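Long-range contacts in Serpin48 (Tenebrio molitor, PDB 3OZQ), which inhibits the protease SPE with high specificity in the innate immunity of the insect, as a member of the serpin family: residues N167-N172 against I313-F318; F271-T276 against S317-S322. All coordinates share one frame; numbering follows the deposited sequence.

In the fold
The two contacts flank one strand of the serpin's central sheet A, 310-321: contact 1 pairs it in parallel with strand 163-174, contact 2 antiparallel with strand 260-278. Both are largely buried and share S317 and F318. Their centres lie about 10 Å apart. Contact 1 has fewer direct backbone bonds, two amide side chains lying side by side and a bridging water, as might be expected of the seam that serpins open to admit their reactive loop. Contact 2 is a regular ladder of backbone bonds, mostly apolar on its inner face and largely charged on its outer one. The contacts also touch directly, where K316 CG packs on S275 O.

Contact 1 of 2, residues N167-N172 against I313-F318; sequences NALYFN and IVQKSF
N167 and Q315 stand side by side across the parallel seam of sheet A, between strands 163-174 and 310-321, where inhibitory serpins typically insert the cleaved reactive loop as an extra strand. Three backbone bonds join the segments at this end: N167 N to V314 O, K316 N to N167 O and L169 N to K316 O, the last 3.0 Å long. The two amides point the same way with their planes 73° apart, and N167 ND2 comes within 3.6 Å of Q315 CG. With its CG anti to the backbone N, N167 extends into the protein, where its OD1 is hydrogen-bonded by S40 OG and more weakly by N95 ND2. An asparagine suits this buried spot because its carbonyl oxygen can take bonds from S40 and N95. L169 and S317 follow on the same face, L169 CD1 being 3.4 Å from S317 CB; even against a small serine the leucine branch is pressed close, its chi2 of 14° far from staggered. Beyond them the direct ladder gives way: L169 O and F318 N stand 3.7 Å apart and have no partner in the model, while a water bridges the strands, donating to F318 O (2.8 Å) and accepting from F171 N (2.6 Å). On the other face Y170 CB lies over one face of the F318 ring, 3.4 Å from CE1. The two rings point the same way, planes 24° apart but slid so far that they barely overlap. Y170 reaches on to Q145 with its hydroxyl and stacks on H92, and K316 NZ bonds Q149 O. Helix 38-50 packs beneath N167 and Q315, strand 365-372 lies under L169 and S317, and strand 90-100 continues the sheet beyond A168 and Y170.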
# COMPACT_ATOMS: atom_id res chain seq x y z
N ASN A 167 0.48 -11.02 0.85
CA ASN A 167 0.87 -9.77 0.16
C ASN A 167 1.79 -8.91 1.02
O ASN A 167 1.33 -8.09 1.80
CB ASN A 167 -0.40 -8.98 -0.18
CG ASN A 167 -0.12 -7.69 -0.93
OD1 ASN A 167 0.95 -7.49 -1.51
ND2 ASN A 167 -1.12 -6.83 -0.97
N ALA A 168 3.09 -9.12 0.88
CA ALA A 168 4.08 -8.41 1.67
C ALA A 168 4.83 -7.47 0.75
O ALA A 168 5.21 -7.86 -0.35
CB ALA A 168 5.04 -9.36 2.29
N LEU A 169 5.06 -6.25 1.21
CA LEU A 169 5.82 -5.29 0.41
C LEU A 169 6.41 -4.14 1.20
O LEU A 169 6.06 -3.89 2.35
CB LEU A 169 5.01 -4.71 -0.78
CG LEU A 169 3.54 -4.24 -0.72
CD1 LEU A 169 2.97 -4.04 0.66
CD2 LEU A 169 3.25 -3.00 -1.61
N TYR A 170 7.31 -3.43 0.53
CA TYR A 170 7.92 -2.23 1.07
C TYR A 170 8.61 -1.54 -0.10
O TYR A 170 8.92 -2.17 -1.11
CB TYR A 170 8.92 -2.57 2.18
CG TYR A 170 10.19 -3.22 1.71
CD1 TYR A 170 11.31 -2.45 1.39
CD2 TYR A 170 10.29 -4.61 1.59
CE1 TYR A 170 12.49 -3.05 0.97
CE2 TYR A 170 11.47 -5.21 1.17
CZ TYR A 170 12.57 -4.42 0.86
OH TYR A 170 13.74 -5.00 0.43
N PHE A 171 8.83 -0.24 0.06
CA PHE A 171 9.31 0.62 -1.01
C PHE A 171 10.68 1.16 -0.65
O PHE A 171 10.96 1.42 0.52
CB PHE A 171 8.35 1.79 -1.18
CG PHE A 171 8.58 2.61 -2.42
CD1 PHE A 171 8.49 2.03 -3.67
CD2 PHE A 171 8.88 3.97 -2.33
CE1 PHE A 171 8.69 2.79 -4.82
CE2 PHE A 171 9.09 4.73 -3.48
CZ PHE A 171 8.98 4.14 -4.73
N ASN A 172 11.53 1.34 -1.65
CA ASN A 172 12.84 1.92 -1.45
C ASN A 172 13.10 3.06 -2.44
O ASN A 172 13.07 2.84 -3.66
CB ASN A 172 13.91 0.84 -1.59
CG ASN A 172 15.31 1.42 -1.60
OD1 ASN A 172 15.95 1.55 -0.54
ND2 ASN A 172 15.80 1.78 -2.78
N ILE A 313 -6.90 -13.00 3.37
CA ILE A 313 -6.09 -12.10 2.55
C ILE A 313 -5.31 -11.18 3.48
O ILE A 313 -5.89 -10.36 4.18
CB ILE A 313 -6.94 -11.23 1.60
CG1 ILE A 313 -7.93 -12.09 0.82
CG2 ILE A 313 -6.04 -10.47 0.64
CD1 ILE A 313 -8.88 -11.25 -0.06
N VAL A 314 -4.00 -11.32 3.48
CA VAL A 314 -3.19 -10.67 4.48
C VAL A 314 -2.10 -9.84 3.83
O VAL A 314 -1.25 -10.36 3.10
CB VAL A 314 -2.58 -11.71 5.48
CG1 VAL A 314 -1.82 -10.99 6.60
CG2 VAL A 314 -3.68 -12.53 6.08
N GLN A 315 -2.17 -8.53 4.05
CA GLN A 315 -1.09 -7.64 3.62
C GLN A 315 -0.23 -7.23 4.79
O GLN A 315 -0.73 -6.88 5.85
CB GLN A 315 -1.66 -6.41 2.93
CG GLN A 315 -0.59 -5.49 2.36
CD GLN A 315 -1.18 -4.30 1.65
OE1 GLN A 315 -1.43 -4.36 0.44
NE2 GLN A 315 -1.40 -3.20 2.38
N LYS A 316 1.07 -7.24 4.59
CA LYS A 316 1.98 -6.67 5.57
C LYS A 316 2.99 -5.81 4.87
O LYS A 316 3.53 -6.20 3.83
CB LYS A 316 2.68 -7.76 6.37
CG LYS A 316 3.42 -7.24 7.59
CD LYS A 316 3.81 -8.40 8.49
CE LYS A 316 4.31 -7.90 9.85
NZ LYS A 316 4.50 -9.00 10.84
N SER A 317 3.24 -4.64 5.43
CA SER A 317 4.16 -3.68 4.82
C SER A 317 4.74 -2.77 5.90
O SER A 317 4.20 -2.68 7.00
CB SER A 317 3.43 -2.85 3.76
OG SER A 317 2.52 -1.94 4.36
N PHE A 318 5.85 -2.11 5.57
CA PHE A 318 6.43 -1.09 6.43
C PHE A 318 7.01 0.03 5.60
O PHE A 318 7.23 -0.10 4.39
CB PHE A 318 7.52 -1.68 7.33
CG PHE A 318 8.77 -2.03 6.60
CD1 PHE A 318 8.86 -3.24 5.91
CD2 PHE A 318 9.86 -1.18 6.61
CE1 PHE A 318 10.02 -3.57 5.23
CE2 PHE A 318 11.01 -1.51 5.93
CZ PHE A 318 11.09 -2.71 5.24
O HOH W 1 7.84 1.17 2.01

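Contact 2 of 2, residues F271-T276 against S317-S322; sequences FKIEST and SFIDVS
F271 and V321 begin an antiparallel beta ladder in sheet A of the serpin fold, between strand 260-278, the outer strand here, and strand 310-321. The segments run almost exactly antiparallel, and F271, I273 and S275 form hydrogen-bonded pairs with V321, I319 and S317. Most of the bonds are short and straight: V321 N to F271 O is 2.7 Å with 170° at the hydrogen, and S275 N to S317 O is 2.9 Å. The return bond from F271 N to V321 O, at 3.3 Å, is weak, so this pair is held chiefly by the bond from V321 N. In the non-hydrogen-bonded pairs the backbones come closer and CA-H...O contacts appear, as from F318 CA to I273 O at 3.0 Å.

The two faces suit different surroundings. F271, I273, I319 and V321 turn inward, where V372 packs on F271 and I273 and L35 on I319, so large apolar residues belong there. I273 CB meets I319 CG2 at 4.0 Å. S275, on the same face, is polar but has a partner, its OG being hydrogen-bonded to L35 N. K272 and E274, exposed, and D320, partly so, share the outer face with the buried F318; charged ends can reach solvent there. The extended K272 chain crosses D320 with its methylenes, CD lying 3.5 Å from OD1, while K272 NZ ends 4.3 Å from D320 OD1. That is beyond a salt bridge, though the opposite charges probably still attract. E274 CG lies beside F318 CB, with the carboxylate turned 60° from the ring plane.

F271 chi1 of 61° sets CG between the backbone N and the carbonyl carbon and swings the ring across toward V321, whose CG2 sits over one ring face in a CH-pi contact, 3.8 Å from the ring centroid.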
# COMPACT_ATOMS: atom_id res chain seq x y z
N PHE A 271 9.93 8.82 10.69
CA PHE A 271 8.92 7.90 11.16
C PHE A 271 9.05 6.52 10.54
O PHE A 271 9.52 6.36 9.42
CB PHE A 271 7.49 8.46 10.99
CG PHE A 271 7.10 8.75 9.55
CD1 PHE A 271 7.35 9.99 8.97
CD2 PHE A 271 6.44 7.79 8.79
CE1 PHE A 271 6.98 10.26 7.66
CE2 PHE A 271 6.06 8.07 7.48
CZ PHE A 271 6.33 9.30 6.91
N LYS A 272 8.67 5.52 11.32
CA LYS A 272 8.65 4.15 10.85
C LYS A 272 7.28 3.61 11.20
O LYS A 272 6.78 3.85 12.30
CB LYS A 272 9.75 3.34 11.53
CG LYS A 272 9.99 2.00 10.87
CD LYS A 272 11.25 1.33 11.41
CE LYS A 272 11.25 -0.16 11.10
NZ LYS A 272 12.38 -0.88 11.78
N ILE A 273 6.67 2.91 10.25
CA ILE A 273 5.39 2.26 10.48
C ILE A 273 5.38 0.84 9.92
O ILE A 273 5.84 0.60 8.81
CB ILE A 273 4.22 3.01 9.82
CG1 ILE A 273 4.24 4.51 10.18
CG2 ILE A 273 2.89 2.32 10.17
CD1 ILE A 273 3.24 5.37 9.37
N GLU A 274 4.83 -0.08 10.70
CA GLU A 274 4.59 -1.45 10.25
C GLU A 274 3.13 -1.79 10.42
O GLU A 274 2.57 -1.62 11.50
CB GLU A 274 5.43 -2.45 11.06
CG GLU A 274 6.86 -2.60 10.60
CD GLU A 274 7.41 -4.00 10.87
OE1 GLU A 274 6.79 -4.98 10.36
OE2 GLU A 274 8.44 -4.13 11.58
N SER A 275 2.50 -2.27 9.35
CA SER A 275 1.09 -2.64 9.41
C SER A 275 0.83 -4.03 8.85
O SER A 275 1.52 -4.48 7.94
CB SER A 275 0.23 -1.61 8.68
OG SER A 275 0.31 -0.34 9.33
N THR A 276 -0.18 -4.69 9.42
CA THR A 276 -0.68 -5.94 8.89
C THR A 276 -2.17 -5.72 8.68
O THR A 276 -2.88 -5.35 9.61
CB THR A 276 -0.41 -7.12 9.84
OG1 THR A 276 1.00 -7.26 10.04
CG2 THR A 276 -0.98 -8.42 9.28
N SER A 317 3.24 -4.64 5.43
CA SER A 317 4.16 -3.68 4.82
C SER A 317 4.74 -2.77 5.90
O SER A 317 4.20 -2.68 7.00
CB SER A 317 3.43 -2.85 3.76
OG SER A 317 2.52 -1.94 4.36
N PHE A 318 5.85 -2.11 5.57
CA PHE A 318 6.43 -1.09 6.43
C PHE A 318 7.01 0.03 5.60
O PHE A 318 7.23 -0.10 4.39
CB PHE A 318 7.52 -1.68 7.33
CG PHE A 318 8.77 -2.03 6.60
CD1 PHE A 318 8.86 -3.24 5.91
CD2 PHE A 318 9.86 -1.18 6.61
CE1 PHE A 318 10.02 -3.57 5.23
CE2 PHE A 318 11.01 -1.51 5.93
CZ PHE A 318 11.09 -2.71 5.24
N ILE A 319 7.24 1.15 6.28
CA ILE A 319 7.92 2.29 5.69
C ILE A 319 8.83 2.88 6.76
O ILE A 319 8.49 2.90 7.96
CB ILE A 319 6.93 3.37 5.23
CG1 ILE A 319 7.68 4.47 4.47
CG2 ILE A 319 6.20 3.94 6.44
CD1 ILE A 319 6.77 5.52 3.85
N ASP A 320 10.00 3.31 6.33
CA ASP A 320 10.97 3.84 7.26
C ASP A 320 11.51 5.12 6.64
O ASP A 320 12.24 5.09 5.65
CB ASP A 320 12.08 2.81 7.51
CG ASP A 320 12.95 3.17 8.70
OD1 ASP A 320 13.71 2.30 9.16
OD2 ASP A 320 12.87 4.34 9.17
N VAL A 321 11.10 6.25 7.21
CA VAL A 321 11.39 7.54 6.58
C VAL A 321 12.50 8.24 7.32
O VAL A 321 12.42 8.47 8.52
CB VAL A 321 10.14 8.43 6.53
CG1 VAL A 321 10.51 9.82 6.08
CG2 VAL A 321 9.12 7.83 5.57
N SER A 322 13.56 8.56 6.58
CA SER A 322 14.75 9.16 7.17
C SER A 322 15.33 10.26 6.28
O SER A 322 14.68 10.70 5.32
CB SER A 322 15.79 8.07 7.42
OG SER A 322 16.23 7.55 6.18